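Local coordinates for protein glutathione S-transferase domain (Xanthobacter autotrophicus, PDB 4HZ2) that binds glutathione and probably acts as a glutathione transferase; it is found as a dimer of identical chains, at residues 89-103 / 173-185. Sequence-based numbering, arbitrary orientation. Where two conformers were deposited one is given.
Sequences NAILLHFAEGTPWLP and GEGPTIADLALFA
Ile-178 and Trp-101 meet where the N-terminal glutathione S-transferase domain packs on the helical C-terminal domain. Ile-178 N donates to Trp-101 O at 2.9 Å, with the donor in the carbonyl plane and an N-H...O angle of 150°. The bond uses an amide in the first turn of helix 178-187, where no earlier carbonyl of the helix serves it. The same helix start carries a capping box: Thr-177 OG1 accepts from Ala-179 N, and Asp-180 OD2 accepts from Thr-177 N through its anti lone pair. Asp-180 OD1 is held by Trp-206 and Leu-171, so the carboxylate is fixed at both oxygens.

Ile-178 is the apolar wedge. Its CG1 sits between the backbone N and the carbonyl carbon (chi1 58°), and the extended chain carries CD1 in among Leu-92, Leu-93 and Leu-102. CD1 lies 3.6 Å from Leu-93 CD2 and 3.7 Å from Leu-102 CD1. The other branch, CG2, presses on Ala-96 CB at 3.5 Å, a tight carbon pair.

The Trp-101 ring sets its edge, at CE3, against the backbone at Thr-177 and Ile-178. Leu-181 CD1 lies over one face, 4.2 Å from the centroid of the six-membered ring, a CH-pi contact. Pro-176 CB approaches CZ3 obliquely at 3.8 Å. Thr-99 OG1 accepts from Trp-101 N in an ST turn and itself donates to Ala-96 O, which ties the turn before Trp-101 to the end of helix 88-96.

Farther along helix 178-187, Leu-92 CD1 meets Ala-182 CB at 3.7 Å. The short helix segments run roughly antiparallel, at 149°. Asn-89 OD1 lies 3.9 Å from Ala-182 CB and bonds Lys-36 NZ, while ND2 bonds Glu-119 OE1; bound glutathione is close by. The chemistry implies a mostly buried, apolar interface centred on Trp-101 and Ile-178, with a single direct hydrogen bond between these segments, made where the helix has an amide to spare.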
loop_
_atom_site.group_PDB
_atom_site.type_symbol
_atom_site.label_atom_id
_atom_site.label_comp_id
_atom_site.label_asym_id
_atom_site.label_seq_id
_atom_site.Cartn_x
_atom_site.Cartn_y
_atom_site.Cartn_z
ATOM N N ASN B 89 -4.359 -6.881 0.944
ATOM C CA ASN B 89 -5.351 -6.008 0.340
ATOM C C ASN B 89 -5.679 -6.424 -1.111
ATOM O O ASN B 89 -6.806 -6.182 -1.613
ATOM C CB ASN B 89 -4.930 -4.545 0.427
ATOM C CG ASN B 89 -5.030 -3.972 1.861
ATOM O OD1 ASN B 89 -5.445 -4.649 2.797
ATOM N ND2 ASN B 89 -4.664 -2.710 2.007
ATOM N N ALA B 90 -4.708 -7.046 -1.787
ATOM C CA ALA B 90 -4.963 -7.661 -3.118
ATOM C C ALA B 90 -5.863 -8.872 -2.960
ATOM O O ALA B 90 -6.725 -9.113 -3.802
ATOM C CB ALA B 90 -3.646 -8.064 -3.803
ATOM N N ILE B 91 -5.693 -9.622 -1.874
ATOM C CA ILE B 91 -6.592 -10.773 -1.598
ATOM C C ILE B 91 -8.028 -10.274 -1.333
ATOM O O ILE B 91 -9.018 -10.849 -1.799
ATOM C CB ILE B 91 -6.057 -11.608 -0.427
ATOM C CG1 ILE B 91 -4.771 -12.319 -0.869
ATOM C CG2 ILE B 91 -7.093 -12.632 0.071
ATOM C CD1 ILE B 91 -3.888 -12.801 0.268
ATOM N N LEU B 92 -8.162 -9.157 -0.610
ATOM C CA LEU B 92 -9.488 -8.584 -0.419
ATOM C C LEU B 92 -10.112 -8.208 -1.756
ATOM O O LEU B 92 -11.273 -8.505 -2.000
ATOM C CB LEU B 92 -9.427 -7.308 0.436
ATOM C CG LEU B 92 -9.202 -7.425 1.968
ATOM C CD1 LEU B 92 -8.945 -6.065 2.655
ATOM C CD2 LEU B 92 -10.335 -8.241 2.651
ATOM N N LEU B 93 -9.349 -7.540 -2.613
ATOM C CA LEU B 93 -9.843 -7.151 -3.935
ATOM C C LEU B 93 -10.180 -8.353 -4.797
ATOM O O LEU B 93 -11.100 -8.296 -5.594
ATOM C CB LEU B 93 -8.819 -6.257 -4.654
ATOM C CG LEU B 93 -8.711 -4.818 -4.131
ATOM C CD1 LEU B 93 -7.379 -4.216 -4.589
ATOM C CD2 LEU B 93 -9.896 -4.017 -4.672
ATOM N N HIS B 94 -9.444 -9.439 -4.634
ATOM C CA HIS B 94 -9.627 -10.559 -5.556
ATOM C C HIS B 94 -10.950 -11.277 -5.279
ATOM O O HIS B 94 -11.739 -11.593 -6.212
ATOM C CB HIS B 94 -8.467 -11.559 -5.379
ATOM C CG HIS B 94 -8.590 -12.760 -6.255
ATOM N ND1 HIS B 94 -8.148 -12.764 -7.561
ATOM C CD2 HIS B 94 -9.136 -13.986 -6.029
ATOM C CE1 HIS B 94 -8.387 -13.957 -8.096
ATOM N NE2 HIS B 94 -9.004 -14.709 -7.197
ATOM N N PHE B 95 -11.165 -11.594 -4.001
ATOM C CA PHE B 95 -12.383 -12.307 -3.590
ATOM C C PHE B 95 -13.640 -11.458 -3.447
ATOM O O PHE B 95 -14.744 -11.987 -3.509
ATOM C CB PHE B 95 -12.124 -13.124 -2.330
ATOM C CG PHE B 95 -11.154 -14.242 -2.568
ATOM C CD1 PHE B 95 -9.818 -14.093 -2.211
ATOM C CD2 PHE B 95 -11.560 -15.407 -3.237
ATOM C CE1 PHE B 95 -8.898 -15.085 -2.463
ATOM C CE2 PHE B 95 -10.634 -16.422 -3.494
ATOM C CZ PHE B 95 -9.300 -16.265 -3.078
ATOM N N ALA B 96 -13.493 -10.142 -3.255
ATOM C CA ALA B 96 -14.671 -9.309 -3.120
ATOM C C ALA B 96 -15.259 -8.913 -4.465
ATOM O O ALA B 96 -16.405 -8.459 -4.543
ATOM C CB ALA B 96 -14.347 -8.095 -2.297
ATOM N N GLU B 97 -14.499 -9.150 -5.536
ATOM C CA GLU B 97 -14.920 -8.779 -6.878
ATOM C C GLU B 97 -16.267 -9.421 -7.202
ATOM O O GLU B 97 -16.443 -10.637 -7.020
ATOM C CB GLU B 97 -13.839 -9.214 -7.878
ATOM C CG GLU B 97 -13.992 -8.699 -9.289
ATOM C CD GLU B 97 -13.839 -7.189 -9.389
ATOM O OE1 GLU B 97 -14.855 -6.545 -9.708
ATOM O OE2 GLU B 97 -12.706 -6.648 -9.169
ATOM N N GLY B 98 -17.223 -8.610 -7.665
ATOM C CA GLY B 98 -18.582 -9.085 -8.025
ATOM C C GLY B 98 -19.508 -9.346 -6.838
ATOM O O GLY B 98 -20.583 -9.935 -6.993
ATOM N N THR B 99 -19.081 -8.922 -5.646
ATOM C CA THR B 99 -19.912 -8.998 -4.435
ATOM C C THR B 99 -20.208 -7.572 -3.933
ATOM O O THR B 99 -19.561 -6.619 -4.351
ATOM C CB THR B 99 -19.217 -9.781 -3.289
ATOM O OG1 THR B 99 -18.249 -8.942 -2.612
ATOM C CG2 THR B 99 -18.546 -11.034 -3.824
ATOM N N PRO B 100 -21.197 -7.423 -3.043
ATOM C CA PRO B 100 -21.463 -6.079 -2.518
ATOM C C PRO B 100 -20.297 -5.536 -1.692
ATOM O O PRO B 100 -20.314 -4.348 -1.302
ATOM C CB PRO B 100 -22.693 -6.275 -1.618
ATOM C CG PRO B 100 -23.301 -7.585 -2.033
ATOM C CD PRO B 100 -22.210 -8.421 -2.636
ATOM N N TRP B 101 -19.279 -6.353 -1.412
ATOM C CA TRP B 101 -18.124 -5.823 -0.639
ATOM C C TRP B 101 -17.184 -4.966 -1.508
ATOM O O TRP B 101 -16.266 -4.307 -0.980
ATOM C CB TRP B 101 -17.319 -6.965 0.011
ATOM C CG TRP B 101 -18.063 -7.543 1.160
ATOM C CD1 TRP B 101 -18.878 -8.664 1.167
ATOM C CD2 TRP B 101 -18.129 -6.991 2.473
ATOM N NE1 TRP B 101 -19.420 -8.834 2.417
ATOM C CE2 TRP B 101 -18.985 -7.816 3.235
ATOM C CE3 TRP B 101 -17.531 -5.881 3.080
ATOM C CZ2 TRP B 101 -19.251 -7.569 4.579
ATOM C CZ3 TRP B 101 -17.795 -5.632 4.417
ATOM C CH2 TRP B 101 -18.643 -6.482 5.157
ATOM N N LEU B 102 -17.360 -5.015 -2.840
ATOM C CA LEU B 102 -16.499 -4.230 -3.728
ATOM C C LEU B 102 -17.313 -3.534 -4.814
ATOM O O LEU B 102 -17.863 -4.208 -5.699
ATOM C CB LEU B 102 -15.429 -5.098 -4.383
ATOM C CG LEU B 102 -14.371 -4.349 -5.200
ATOM C CD1 LEU B 102 -13.570 -3.318 -4.372
ATOM C CD2 LEU B 102 -13.411 -5.323 -5.857
ATOM N N PRO B 103 -17.409 -2.192 -4.753
ATOM C CA PRO B 103 -18.137 -1.491 -5.808
ATOM C C PRO B 103 -17.477 -1.717 -7.167
ATOM O O PRO B 103 -16.272 -1.972 -7.237
ATOM C CB PRO B 103 -18.017 0.004 -5.426
ATOM C CG PRO B 103 -17.623 0.006 -4.002
ATOM C CD PRO B 103 -16.912 -1.286 -3.708
ATOM N N GLY B 173 -19.208 5.454 0.293
ATOM C CA GLY B 173 -20.603 5.373 -0.064
ATOM C C GLY B 173 -21.506 5.212 1.139
ATOM O O GLY B 173 -21.256 5.820 2.184
ATOM N N GLU B 174 -22.561 4.401 0.975
ATOM C CA GLU B 174 -23.634 4.260 1.953
ATOM C C GLU B 174 -23.712 2.870 2.618
ATOM O O GLU B 174 -24.714 2.520 3.245
ATOM C CB GLU B 174 -24.967 4.660 1.298
ATOM C CG GLU B 174 -24.907 6.126 0.861
ATOM C CD GLU B 174 -26.201 6.658 0.327
ATOM O OE1 GLU B 174 -27.187 5.892 0.311
ATOM O OE2 GLU B 174 -26.217 7.846 -0.074
ATOM N N GLY B 175 -22.642 2.087 2.484
ATOM C CA GLY B 175 -22.600 0.767 3.096
ATOM C C GLY B 175 -21.175 0.253 3.269
ATOM O O GLY B 175 -20.228 0.860 2.768
ATOM N N PRO B 176 -21.019 -0.874 3.985
ATOM C CA PRO B 176 -19.692 -1.467 4.232
ATOM C C PRO B 176 -19.040 -2.019 2.955
ATOM O O PRO B 176 -19.739 -2.547 2.061
ATOM C CB PRO B 176 -19.994 -2.638 5.189
ATOM C CG PRO B 176 -21.446 -2.933 5.005
ATOM C CD PRO B 176 -22.126 -1.660 4.569
ATOM N N THR B 177 -17.714 -1.922 2.896
ATOM C CA THR B 177 -16.946 -2.419 1.754
ATOM C C THR B 177 -15.657 -3.012 2.286
ATOM O O THR B 177 -15.395 -2.963 3.506
ATOM C CB THR B 177 -16.586 -1.295 0.742
ATOM O OG1 THR B 177 -15.773 -0.314 1.410
ATOM C CG2 THR B 177 -17.849 -0.635 0.125
ATOM N N ILE B 178 -14.808 -3.542 1.394
ATOM C CA ILE B 178 -13.492 -4.015 1.846
ATOM C C ILE B 178 -12.618 -2.887 2.407
ATOM O O ILE B 178 -11.628 -3.163 3.093
ATOM C CB ILE B 178 -12.714 -4.760 0.742
ATOM C CG1 ILE B 178 -12.496 -3.884 -0.489
ATOM C CG2 ILE B 178 -13.431 -6.059 0.389
ATOM C CD1 ILE B 178 -11.488 -4.475 -1.477
ATOM N N ALA B 179 -12.947 -1.626 2.117
ATOM C CA ALA B 179 -12.197 -0.556 2.790
ATOM C C ALA B 179 -12.413 -0.646 4.307
ATOM O O ALA B 179 -11.445 -0.560 5.081
ATOM C CB ALA B 179 -12.614 0.795 2.260
ATOM N N ASP B 180 -13.667 -0.843 4.747
ATOM C CA ASP B 180 -13.911 -1.003 6.183
ATOM C C ASP B 180 -13.175 -2.227 6.723
ATOM O O ASP B 180 -12.585 -2.184 7.798
ATOM C CB ASP B 180 -15.400 -1.067 6.528
ATOM C CG ASP B 180 -16.168 0.099 5.958
ATOM O OD1 ASP B 180 -16.142 1.226 6.542
ATOM O OD2 ASP B 180 -16.749 -0.057 4.869
ATOM N N LEU B 181 -13.237 -3.352 6.000
ATOM C CA LEU B 181 -12.538 -4.557 6.458
ATOM C C LEU B 181 -11.024 -4.309 6.613
ATOM O O LEU B 181 -10.442 -4.687 7.635
ATOM C CB LEU B 181 -12.776 -5.743 5.502
ATOM C CG LEU B 181 -14.215 -6.239 5.309
ATOM C CD1 LEU B 181 -14.281 -7.487 4.411
ATOM C CD2 LEU B 181 -14.858 -6.524 6.670
ATOM N N ALA B 182 -10.409 -3.668 5.609
ATOM C CA ALA B 182 -8.973 -3.465 5.621
ATOM C C ALA B 182 -8.525 -2.653 6.839
ATOM O O ALA B 182 -7.500 -2.963 7.437
ATOM C CB ALA B 182 -8.460 -2.813 4.338
ATOM N N LEU B 183 -9.286 -1.613 7.194
ATOM C CA LEU B 183 -8.903 -0.758 8.333
ATOM C C LEU B 183 -9.401 -1.321 9.668
ATOM O O LEU B 183 -8.844 -0.998 10.734
ATOM C CB LEU B 183 -9.336 0.698 8.110
ATOM C CG LEU B 183 -8.371 1.402 7.123
ATOM C CD1 LEU B 183 -9.041 2.488 6.300
ATOM C CD2 LEU B 183 -7.108 1.921 7.807
ATOM N N PHE B 184 -10.417 -2.184 9.619
ATOM C CA PHE B 184 -10.917 -2.816 10.834
ATOM C C PHE B 184 -9.903 -3.832 11.370
ATOM O O PHE B 184 -9.751 -3.996 12.589
ATOM C CB PHE B 184 -12.263 -3.470 10.568
ATOM C CG PHE B 184 -12.883 -4.141 11.764
ATOM C CD1 PHE B 184 -13.767 -3.444 12.583
ATOM C CD2 PHE B 184 -12.610 -5.499 12.058
ATOM C CE1 PHE B 184 -14.385 -4.074 13.647
ATOM C CE2 PHE B 184 -13.229 -6.123 13.128
ATOM C CZ PHE B 184 -14.105 -5.402 13.931
ATOM N N ALA B 185 -9.197 -4.498 10.447
ATOM C CA ALA B 185 -8.304 -5.611 10.779
ATOM C C ALA B 185 -7.442 -5.310 12.006
ATOM O O ALA B 185 -7.424 -6.087 12.955
ATOM C CB ALA B 185 -7.432 -5.957 9.562
#